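Leucine aminopeptidase 2 (Saccharomyces cerevisiae, PDB 2XQ0) cleaves di- and tripeptides as a zinc-dependent aminopeptidase of the M1 family and has a low epoxide hydrolase activity in vitro. Local coordinates at residues W237-D242 with T287-D292; Q77-D82 with L114-R119; S353-S358 with F385-Y390. All blocks are in the same frame, centred on the assembly; numbering follows the deposited sequence.

Overall arrangement
From the N terminus, contact 2 comes first: strand 111-120 returns antiparallel beside strand 74-81, closing 31 intervening residues that hold strands of the same sheet in the N-terminal domain. Contact 1 follows in the peptidase domain, where the loop after strand 282-284 comes back to the C-terminal part of helix 229-239. Contact 3 then joins helix 341-360 to the start of helix 388-403, which carries Tyr390 of the active site. The three loops run in series; none nests in or crosses another. Contacts 1 and 3 share the catalytic domain, their centres about 27 Å apart, while the centre of contact 2 lies about 44 Å from that of contact 1.

Contact 1: residues W237-D242 with T287-D292; sequences WEFEND and TLLAHD. Unlike the reference sequence in segment 287-292: Leu289 (reference Ile).
The C-terminal part of helix 229-239 lies against the loop that follows strand 282-284, their backbones nearest at Glu238 and His291, whose CA atoms are 6.4 Å apart. In the catalytic domain of this M1 peptidase, one glutamate carboxylate grips consecutive backbone amides of the loop. CG of Glu238 lies anti to its backbone N (chi1 -160°) and the chain bends at chi2, bringing the carboxylate to the loop. His291 N reaches OE1 of Glu238 at 2.9 Å, on the syn side and close to the carboxylate plane. Ala290 N donates to Glu238 OE2 at 3.1 Å, from well above that plane, and His291 N adds a weak bond to the same oxygen. Arg293 N also bonds OE2, as does a water that links it to Leu288 O. Glutamate suits this place: it is long enough to reach the loop and offers two acceptors. An alanine here would probably leave the amides of Ala290 and His291 without their acceptor and the turn less firmly held. Apolar packing is lighter, with Phe239 CZ meeting Leu289 CD1 at 4.3 Å. The Phe239 ring also touches Ile299 of helix 297-311, the helix that carries zinc ligands His301 and His305. The broad indole of Trp237 spreads beside the turn and forms a cation-pi pair with Arg293, while its CZ3 comes to 3.2 Å from His291 O.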
loop_
_atom_site.group_PDB
_atom_site.type_symbol
_atom_site.label_atom_id
_atom_site.label_comp_id
_atom_site.label_asym_id
_atom_site.label_seq_id
_atom_site.Cartn_x
_atom_site.Cartn_y
_atom_site.Cartn_z
ATOM N N TRP A 237 -7.131 -20.771 7.151
ATOM C CA TRP A 237 -7.364 -21.589 5.973
ATOM C C TRP A 237 -6.960 -20.818 4.720
ATOM O O TRP A 237 -6.422 -21.385 3.783
ATOM C CB TRP A 237 -8.835 -22.021 5.879
ATOM C CG TRP A 237 -9.092 -22.912 4.696
ATOM C CD1 TRP A 237 -8.998 -24.275 4.664
ATOM C CD2 TRP A 237 -9.473 -22.503 3.378
ATOM N NE1 TRP A 237 -9.297 -24.739 3.401
ATOM C CE2 TRP A 237 -9.600 -23.671 2.596
ATOM C CE3 TRP A 237 -9.732 -21.262 2.784
ATOM C CZ2 TRP A 237 -9.958 -23.632 1.249
ATOM C CZ3 TRP A 237 -10.087 -21.224 1.443
ATOM C CH2 TRP A 237 -10.201 -22.407 0.692
ATOM N N GLU A 238 -7.204 -19.516 4.712
ATOM C CA GLU A 238 -6.990 -18.736 3.496
ATOM C C GLU A 238 -5.505 -18.641 3.147
ATOM O O GLU A 238 -5.147 -18.565 1.974
ATOM C CB GLU A 238 -7.608 -17.341 3.612
ATOM C CG GLU A 238 -7.867 -16.640 2.269
ATOM C CD GLU A 238 -9.268 -16.939 1.703
ATOM O OE1 GLU A 238 -10.094 -17.516 2.436
ATOM O OE2 GLU A 238 -9.542 -16.585 0.536
ATOM N N PHE A 239 -4.641 -18.689 4.162
ATOM C CA PHE A 239 -3.220 -18.399 3.976
ATOM C C PHE A 239 -2.326 -19.622 4.090
ATOM O O PHE A 239 -1.195 -19.618 3.599
ATOM C CB PHE A 239 -2.747 -17.385 5.026
ATOM C CG PHE A 239 -3.373 -16.028 4.889
ATOM C CD1 PHE A 239 -3.514 -15.435 3.646
ATOM C CD2 PHE A 239 -3.785 -15.330 6.007
ATOM C CE1 PHE A 239 -4.088 -14.177 3.523
ATOM C CE2 PHE A 239 -4.346 -14.075 5.887
ATOM C CZ PHE A 239 -4.505 -13.504 4.643
ATOM N N GLU A 240 -2.813 -20.653 4.775
ATOM C CA GLU A 240 -1.923 -21.735 5.231
ATOM C C GLU A 240 -1.435 -22.622 4.100
ATOM O O GLU A 240 -0.494 -23.393 4.287
ATOM C CB GLU A 240 -2.607 -22.636 6.269
ATOM C CG GLU A 240 -3.706 -23.488 5.672
ATOM C CD GLU A 240 -4.517 -24.269 6.719
ATOM O OE1 GLU A 240 -4.111 -24.357 7.905
ATOM O OE2 GLU A 240 -5.579 -24.795 6.345
ATOM N N ASN A 241 -2.089 -22.544 2.945
ATOM C CA ASN A 241 -1.742 -23.422 1.833
ATOM C C ASN A 241 -0.739 -22.765 0.910
ATOM O O ASN A 241 -0.215 -23.408 0.021
ATOM C CB ASN A 241 -2.982 -23.800 1.023
ATOM C CG ASN A 241 -2.652 -24.654 -0.204
ATOM O OD1 ASN A 241 -2.292 -25.829 -0.081
ATOM N ND2 ASN A 241 -2.787 -24.066 -1.396
ATOM N N ASP A 242 -0.457 -21.483 1.125
ATOM C CA ASP A 242 0.222 -20.717 0.095
ATOM C C ASP A 242 1.348 -19.806 0.567
ATOM O O ASP A 242 2.208 -19.469 -0.231
ATOM C CB ASP A 242 -0.801 -19.889 -0.693
ATOM C CG ASP A 242 -1.600 -20.729 -1.679
ATOM O OD1 ASP A 242 -1.106 -20.928 -2.813
ATOM O OD2 ASP A 242 -2.716 -21.192 -1.326
ATOM N N THR A 287 -10.906 -8.084 3.823
ATOM C CA THR A 287 -11.537 -8.337 2.536
ATOM C C THR A 287 -10.637 -9.221 1.690
ATOM O O THR A 287 -10.983 -9.556 0.574
ATOM C CB THR A 287 -11.868 -7.047 1.757
ATOM O OG1 THR A 287 -10.663 -6.336 1.458
ATOM C CG2 THR A 287 -12.810 -6.146 2.569
ATOM N N LEU A 288 -9.475 -9.594 2.217
ATOM C CA LEU A 288 -8.648 -10.562 1.515
ATOM C C LEU A 288 -9.262 -11.949 1.661
ATOM O O LEU A 288 -9.001 -12.834 0.850
ATOM C CB LEU A 288 -7.209 -10.592 2.055
ATOM C CG LEU A 288 -6.269 -9.433 1.713
ATOM C CD1 LEU A 288 -4.818 -9.872 1.880
ATOM C CD2 LEU A 288 -6.528 -8.964 0.288
ATOM N N LEU A 289 -10.069 -12.139 2.698
ATOM C CA LEU A 289 -10.682 -13.433 2.930
ATOM C C LEU A 289 -11.902 -13.638 2.049
ATOM O O LEU A 289 -12.942 -12.999 2.245
ATOM C CB LEU A 289 -11.066 -13.611 4.394
ATOM C CG LEU A 289 -9.952 -14.240 5.221
ATOM C CD1 LEU A 289 -8.754 -13.297 5.298
ATOM C CD2 LEU A 289 -10.478 -14.595 6.594
ATOM N N ALA A 290 -11.772 -14.558 1.097
ATOM C CA ALA A 290 -12.831 -14.834 0.144
ATOM C C ALA A 290 -13.334 -16.272 0.280
ATOM O O ALA A 290 -14.303 -16.669 -0.371
ATOM C CB ALA A 290 -12.333 -14.571 -1.268
ATOM N N HIS A 291 -12.669 -17.049 1.129
ATOM C CA HIS A 291 -13.050 -18.443 1.385
ATOM C C HIS A 291 -12.683 -19.406 0.259
ATOM O O HIS A 291 -13.003 -20.588 0.332
ATOM C CB HIS A 291 -14.543 -18.569 1.745
ATOM C CG HIS A 291 -14.928 -17.816 2.982
ATOM N ND1 HIS A 291 -15.437 -16.535 2.947
ATOM C CD2 HIS A 291 -14.847 -18.152 4.291
ATOM C CE1 HIS A 291 -15.665 -16.118 4.181
ATOM N NE2 HIS A 291 -15.314 -17.079 5.016
ATOM N N ASP A 292 -11.999 -18.909 -0.764
ATOM C CA ASP A 292 -11.541 -19.774 -1.854
ATOM C C ASP A 292 -10.066 -19.556 -2.198
ATOM O O ASP A 292 -9.497 -20.294 -3.007
ATOM C CB ASP A 292 -12.396 -19.557 -3.100
ATOM C CG ASP A 292 -12.326 -18.135 -3.609
ATOM O OD1 ASP A 292 -11.538 -17.343 -3.053
ATOM O OD2 ASP A 292 -13.059 -17.808 -4.564
HETATM O O HOH W 1 -8.305 -14.949 -1.002
#

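Contact 2: residues Q77-D82 with L114-R119; sequences QEVHID and LNIQFR
The carbonyl oxygen of Gln117 is met by two successive amides, Gln77 N at 2.9 Å and Glu78 N in a weak bond at 3.4 Å. With Gln77 and Glu78 both facing Gln117, this is a classic beta bulge in an antiparallel ladder. Gln117 N returns a bond to Glu78 O. Beyond the bulge the pairing is regular: His80 and Asn115 form a hydrogen-bonded pair, with Asn115 N 2.8 Å from His80 O and an almost straight N-H...O angle of 174°. Glu78 and Gln117 project on the same side of the sheet, their side chains alongside each other and pointing the same way. Their carboxylate and amide planes are turned 56° apart, and Glu78 OE1 lies 3.1 Å from Gln117 NE2. A water donates to both Glu78 OE2 and Gln117 OE1, bridging two acceptors that could not bond each other directly. Polar residues suit this partly exposed face, which also carries His80 and Asn115; the amide of Asn115 is held by Thr51.

The other face is apolar. CG of Leu114 stands anti to its backbone N (chi1 167°), and its CD1 touches Val79 CG1 at 3.6 Å and Ile81 CG1 at 3.8 Å. Branched aliphatics suit a buried strand face, filling it without polar groups to satisfy. In the N-terminal domain's sheet, strand 74-81 is flanked on its other side by strand 84-90, and strand 111-120 by strand 45-56, all antiparallel, while Ile103 of strand 101-104 packs against Val79, Ile81 and Leu114.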
loop_
_atom_site.group_PDB
_atom_site.type_symbol
_atom_site.label_atom_id
_atom_site.label_comp_id
_atom_site.label_asym_id
_atom_site.label_seq_id
_atom_site.Cartn_x
_atom_site.Cartn_y
_atom_site.Cartn_z
ATOM N N GLN A 77 6.589 16.356 26.447
ATOM C CA GLN A 77 6.488 16.674 27.869
ATOM C C GLN A 77 7.829 16.978 28.512
ATOM O O GLN A 77 7.958 17.953 29.265
ATOM C CB GLN A 77 5.807 15.521 28.611
ATOM C CG GLN A 77 4.391 15.270 28.173
ATOM C CD GLN A 77 3.877 13.939 28.673
ATOM O OE1 GLN A 77 4.542 12.913 28.525
ATOM N NE2 GLN A 77 2.691 13.946 29.270
ATOM N N GLU A 78 8.821 16.139 28.232
ATOM C CA GLU A 78 10.147 16.330 28.810
ATOM C C GLU A 78 11.189 15.805 27.844
ATOM O O GLU A 78 10.914 14.904 27.067
ATOM C CB GLU A 78 10.276 15.579 30.143
ATOM C CG GLU A 78 9.247 15.960 31.196
ATOM C CD GLU A 78 9.269 15.041 32.414
ATOM O OE1 GLU A 78 10.363 14.574 32.798
ATOM O OE2 GLU A 78 8.186 14.788 32.990
ATOM N N VAL A 79 12.392 16.362 27.908
ATOM C CA VAL A 79 13.518 15.863 27.126
ATOM C C VAL A 79 14.782 15.793 27.986
ATOM O O VAL A 79 15.125 16.760 28.685
ATOM C CB VAL A 79 13.840 16.792 25.956
ATOM C CG1 VAL A 79 15.006 16.221 25.163
ATOM C CG2 VAL A 79 12.613 16.999 25.064
ATOM N N HIS A 80 15.477 14.663 27.914
ATOM C CA HIS A 80 16.742 14.480 28.622
ATOM C C HIS A 80 17.817 14.026 27.641
ATOM O O HIS A 80 17.554 13.222 26.740
ATOM C CB HIS A 80 16.604 13.406 29.694
ATOM C CG HIS A 80 15.797 13.820 30.880
ATOM N ND1 HIS A 80 14.426 13.690 30.928
ATOM C CD2 HIS A 80 16.169 14.325 32.078
ATOM C CE1 HIS A 80 13.987 14.115 32.098
ATOM N NE2 HIS A 80 15.023 14.508 32.815
ATOM N N ILE A 81 19.021 14.557 27.806
ATOM C CA ILE A 81 20.200 14.050 27.113
ATOM C C ILE A 81 21.225 13.585 28.153
ATOM O O ILE A 81 21.574 14.326 29.067
ATOM C CB ILE A 81 20.816 15.112 26.196
ATOM C CG1 ILE A 81 19.879 15.379 25.007
ATOM C CG2 ILE A 81 22.180 14.650 25.705
ATOM C CD1 ILE A 81 20.212 16.634 24.208
ATOM N N ASP A 82 21.677 12.345 28.031
ATOM C CA ASP A 82 22.605 11.781 28.997
ATOM C C ASP A 82 22.130 11.966 30.439
ATOM O O ASP A 82 22.888 12.409 31.298
ATOM C CB ASP A 82 23.989 12.401 28.805
ATOM C CG ASP A 82 24.624 11.982 27.499
ATOM O OD1 ASP A 82 24.126 11.007 26.891
ATOM O OD2 ASP A 82 25.611 12.617 27.077
ATOM N N LEU A 114 19.434 10.278 23.772
ATOM C CA LEU A 114 18.354 11.264 23.767
ATOM C C LEU A 114 17.032 10.618 24.168
ATOM O O LEU A 114 16.567 9.689 23.504
ATOM C CB LEU A 114 18.224 11.885 22.381
ATOM C CG LEU A 114 16.954 12.703 22.154
ATOM C CD1 LEU A 114 16.897 13.878 23.114
ATOM C CD2 LEU A 114 16.869 13.173 20.721
ATOM N N ASN A 115 16.439 11.092 25.262
ATOM C CA ASN A 115 15.145 10.586 25.702
ATOM C C ASN A 115 14.076 11.676 25.660
ATOM O O ASN A 115 14.263 12.777 26.184
ATOM C CB ASN A 115 15.233 9.988 27.110
ATOM C CG ASN A 115 13.910 9.390 27.579
ATOM O OD1 ASN A 115 13.110 10.055 28.235
ATOM N ND2 ASN A 115 13.680 8.136 27.245
ATOM N N ILE A 116 12.953 11.372 25.027
ATOM C CA ILE A 116 11.838 12.310 24.964
ATOM C C ILE A 116 10.566 11.647 25.473
ATOM O O ILE A 116 10.129 10.630 24.927
ATOM C CB ILE A 116 11.581 12.750 23.526
ATOM C CG1 ILE A 116 12.879 13.255 22.878
ATOM C CG2 ILE A 116 10.462 13.788 23.476
ATOM C CD1 ILE A 116 12.832 13.271 21.375
ATOM N N GLN A 117 9.963 12.231 26.498
ATOM C CA GLN A 117 8.674 11.766 26.985
ATOM C C GLN A 117 7.584 12.519 26.267
ATOM O O GLN A 117 7.663 13.733 26.099
ATOM C CB GLN A 117 8.527 12.003 28.485
ATOM C CG GLN A 117 9.439 11.165 29.341
ATOM C CD GLN A 117 9.407 11.608 30.780
ATOM O OE1 GLN A 117 8.337 11.710 31.384
ATOM N NE2 GLN A 117 10.576 11.896 31.337
ATOM N N PHE A 118 6.550 11.800 25.865
ATOM C CA PHE A 118 5.503 12.417 25.081
ATOM C C PHE A 118 4.231 11.607 25.216
ATOM O O PHE A 118 4.250 10.488 25.746
ATOM C CB PHE A 118 5.929 12.451 23.605
ATOM C CG PHE A 118 5.994 11.094 22.978
ATOM C CD1 PHE A 118 7.112 10.290 23.145
ATOM C CD2 PHE A 118 4.929 10.606 22.249
ATOM C CE1 PHE A 118 7.162 9.031 22.580
ATOM C CE2 PHE A 118 4.973 9.361 21.697
ATOM C CZ PHE A 118 6.091 8.563 21.868
ATOM N N ARG A 119 3.135 12.170 24.716
ATOM C CA ARG A 119 1.919 11.407 24.486
ATOM C C ARG A 119 1.279 11.835 23.162
ATOM O O ARG A 119 1.460 12.968 22.707
ATOM C CB ARG A 119 0.937 11.593 25.649
ATOM C CG ARG A 119 0.525 13.036 25.884
ATOM C CD ARG A 119 -0.322 13.191 27.162
ATOM N NE ARG A 119 -1.566 12.438 27.043
ATOM C CZ ARG A 119 -1.826 11.303 27.686
ATOM N NH1 ARG A 119 -0.936 10.789 28.528
ATOM N NH2 ARG A 119 -2.993 10.693 27.500
HETATM O O HOH W 2 6.137 13.001 32.657
#

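Contact 3: residues S353-S358 with F385-Y390; sequences SDLQNS and FSTVPY. With BES (2-(3-amino-2-hydroxy-4-phenyl-butyrylamino)-4-methyl-pentanoic acid), chain B.
The N-terminal turn of the active-site helix 388-403, which carries the proton donor Tyr390, packs with the residues just before it against helix 341-360. Ser358 and Thr387 form the centre of the contact. CB of Ser358 lies 3.4 Å from Thr387 OG1, and its OG accepts a weak hydrogen bond from Thr387 N at the same distance. OG is anti to the backbone N of Ser358 (chi1 171°), turned toward the incoming chain. A small hydroxylated residue suits this spot, allowing close approach while offering an acceptor. One turn back, Thr387 CG2 rests 3.8 Å from Leu355 N, over the helix backbone. The apolar part comes from Leu355, whose CD1 meets Val388 CG2 at 3.9 Å, the two side chains crossing at a slant; such aliphatic groups fit the buried side of the interface.

The helix start is capped by Ser386, whose OG accepts from Val388 N at 3.0 Å; a serine can fold its short side chain back to an amide of the first turn. In this M1 catalytic domain the capped turn leads directly to the bestatin site. Tyr390 OH donates to the inhibitor's amide oxygen O3 at 3.0 Å, with O3 at the edge of the phenol ring, in its plane. Nearby, C9 of bestatin's phenyl group lies over one face of the Phe385 ring, 4.2 Å above its plane and offset toward the rim.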
loop_
_atom_site.group_PDB
_atom_site.type_symbol
_atom_site.label_atom_id
_atom_site.label_comp_id
_atom_site.label_asym_id
_atom_site.label_seq_id
_atom_site.Cartn_x
_atom_site.Cartn_y
_atom_site.Cartn_z
ATOM N N SER A 353 -4.391 -0.805 -17.336
ATOM C CA SER A 353 -5.647 -0.067 -17.323
ATOM C C SER A 353 -5.818 0.751 -16.041
ATOM O O SER A 353 -6.400 1.825 -16.093
ATOM C CB SER A 353 -6.854 -0.981 -17.547
ATOM O OG SER A 353 -7.236 -1.604 -16.343
ATOM N N ASP A 354 -5.338 0.244 -14.902
ATOM C CA ASP A 354 -5.259 1.050 -13.673
ATOM C C ASP A 354 -4.394 2.319 -13.861
ATOM O O ASP A 354 -4.755 3.413 -13.407
ATOM C CB ASP A 354 -4.694 0.220 -12.516
ATOM C CG ASP A 354 -5.679 -0.824 -11.991
ATOM O OD1 ASP A 354 -6.886 -0.744 -12.302
ATOM O OD2 ASP A 354 -5.242 -1.734 -11.248
ATOM N N LEU A 355 -3.248 2.174 -14.513
ATOM C CA LEU A 355 -2.388 3.331 -14.796
ATOM C C LEU A 355 -3.134 4.361 -15.643
ATOM O O LEU A 355 -3.132 5.568 -15.354
ATOM C CB LEU A 355 -1.112 2.883 -15.531
ATOM C CG LEU A 355 -0.041 3.962 -15.789
ATOM C CD1 LEU A 355 0.339 4.664 -14.479
ATOM C CD2 LEU A 355 1.191 3.391 -16.466
ATOM N N GLN A 356 -3.756 3.887 -16.711
ATOM C CA GLN A 356 -4.491 4.777 -17.611
ATOM C C GLN A 356 -5.546 5.552 -16.867
ATOM O O GLN A 356 -5.652 6.766 -17.017
ATOM C CB GLN A 356 -5.150 3.988 -18.740
ATOM C CG GLN A 356 -5.830 4.849 -19.774
ATOM C CD GLN A 356 -4.842 5.627 -20.613
ATOM O OE1 GLN A 356 -4.185 5.069 -21.488
ATOM N NE2 GLN A 356 -4.730 6.927 -20.351
ATOM N N ASN A 357 -6.343 4.850 -16.075
ATOM C CA ASN A 357 -7.402 5.500 -15.331
ATOM C C ASN A 357 -6.849 6.540 -14.368
ATOM O O ASN A 357 -7.393 7.625 -14.227
ATOM C CB ASN A 357 -8.230 4.458 -14.575
ATOM C CG ASN A 357 -8.946 3.497 -15.503
ATOM O OD1 ASN A 357 -9.141 3.789 -16.684
ATOM N ND2 ASN A 357 -9.348 2.349 -14.976
ATOM N N SER A 358 -5.755 6.195 -13.706
ATOM C CA SER A 358 -5.154 7.076 -12.716
ATOM C C SER A 358 -4.657 8.375 -13.344
ATOM O O SER A 358 -4.829 9.458 -12.781
ATOM C CB SER A 358 -4.016 6.343 -12.003
ATOM O OG SER A 358 -3.283 7.230 -11.186
ATOM N N PHE A 385 1.087 10.246 -4.440
ATOM C CA PHE A 385 0.804 8.822 -4.514
ATOM C C PHE A 385 -0.351 8.597 -5.483
ATOM O O PHE A 385 -1.407 9.237 -5.411
ATOM C CB PHE A 385 0.552 8.210 -3.130
ATOM C CG PHE A 385 1.714 8.380 -2.183
ATOM C CD1 PHE A 385 3.020 8.296 -2.648
ATOM C CD2 PHE A 385 1.507 8.635 -0.840
ATOM C CE1 PHE A 385 4.093 8.459 -1.789
ATOM C CE2 PHE A 385 2.581 8.799 0.022
ATOM C CZ PHE A 385 3.870 8.707 -0.452
ATOM N N SER A 386 -0.100 7.721 -6.437
ATOM C CA SER A 386 -1.075 7.376 -7.441
ATOM C C SER A 386 -0.617 6.034 -7.935
ATOM O O SER A 386 0.288 5.433 -7.367
ATOM C CB SER A 386 -1.026 8.372 -8.596
ATOM O OG SER A 386 0.190 8.234 -9.323
ATOM N N THR A 387 -1.210 5.586 -9.028
ATOM C CA THR A 387 -0.787 4.346 -9.648
ATOM C C THR A 387 0.546 4.473 -10.401
ATOM O O THR A 387 1.189 3.469 -10.706
ATOM C CB THR A 387 -1.873 3.852 -10.593
ATOM O OG1 THR A 387 -3.122 3.801 -9.878
ATOM C CG2 THR A 387 -1.515 2.483 -11.125
ATOM N N VAL A 388 0.978 5.702 -10.680
ATOM C CA VAL A 388 2.192 5.909 -11.490
ATOM C C VAL A 388 3.465 5.231 -10.954
ATOM O O VAL A 388 4.148 4.532 -11.697
ATOM C CB VAL A 388 2.445 7.414 -11.737
ATOM C CG1 VAL A 388 3.811 7.635 -12.399
ATOM C CG2 VAL A 388 1.330 7.982 -12.596
ATOM N N PRO A 389 3.797 5.428 -9.662
ATOM C CA PRO A 389 5.039 4.774 -9.219
ATOM C C PRO A 389 4.958 3.256 -9.318
ATOM O O PRO A 389 5.968 2.597 -9.596
ATOM C CB PRO A 389 5.183 5.213 -7.746
ATOM C CG PRO A 389 3.840 5.812 -7.364
ATOM C CD PRO A 389 3.286 6.379 -8.661
ATOM N N TYR A 390 3.766 2.714 -9.075
ATOM C CA TYR A 390 3.546 1.277 -9.148
ATOM C C TYR A 390 3.740 0.778 -10.573
ATOM O O TYR A 390 4.574 -0.085 -10.837
ATOM C CB TYR A 390 2.116 0.943 -8.683
ATOM C CG TYR A 390 1.857 1.223 -7.213
ATOM C CD1 TYR A 390 1.522 2.502 -6.766
ATOM C CD2 TYR A 390 1.926 0.199 -6.277
ATOM C CE1 TYR A 390 1.289 2.756 -5.407
ATOM C CE2 TYR A 390 1.692 0.438 -4.921
ATOM C CZ TYR A 390 1.377 1.708 -4.494
ATOM O OH TYR A 390 1.136 1.929 -3.153
HETATM N N2 BES B . 2.236 0.427 2.022
HETATM C C1 BES B . 1.544 0.355 0.752
HETATM C C6 BES B . 0.247 1.164 0.812
HETATM C C7 BES B . 0.557 2.628 1.030
HETATM C C8 BES B . 1.543 3.246 0.268
HETATM C C12 BES B . -0.126 3.353 2.002
HETATM C C9 BES B . 1.837 4.589 0.469
HETATM C C11 BES B . 0.170 4.699 2.203
HETATM C C10 BES B . 1.151 5.318 1.435
HETATM C C2 BES B . 1.239 -1.099 0.370
HETATM O O2 BES B . 2.387 -1.957 0.305
HETATM C C3 BES B . 0.566 -1.070 -0.961
HETATM O O3 BES B . 1.187 -0.807 -1.994
HETATM N N1 BES B . -0.729 -1.332 -0.832
HETATM C C4 BES B . -1.739 -1.399 -1.867
HETATM C C13 BES B . -1.841 -2.890 -2.164
HETATM C C14 BES B . -1.684 -3.210 -3.644
HETATM C C15 BES B . -1.264 -4.665 -3.823
HETATM C C16 BES B . -0.701 -2.266 -4.333
HETATM C C5 BES B . -3.023 -0.937 -1.239
HETATM O O1 BES B . -3.910 -0.439 -1.967
HETATM O O4 BES B . -3.155 -1.066 0.005
#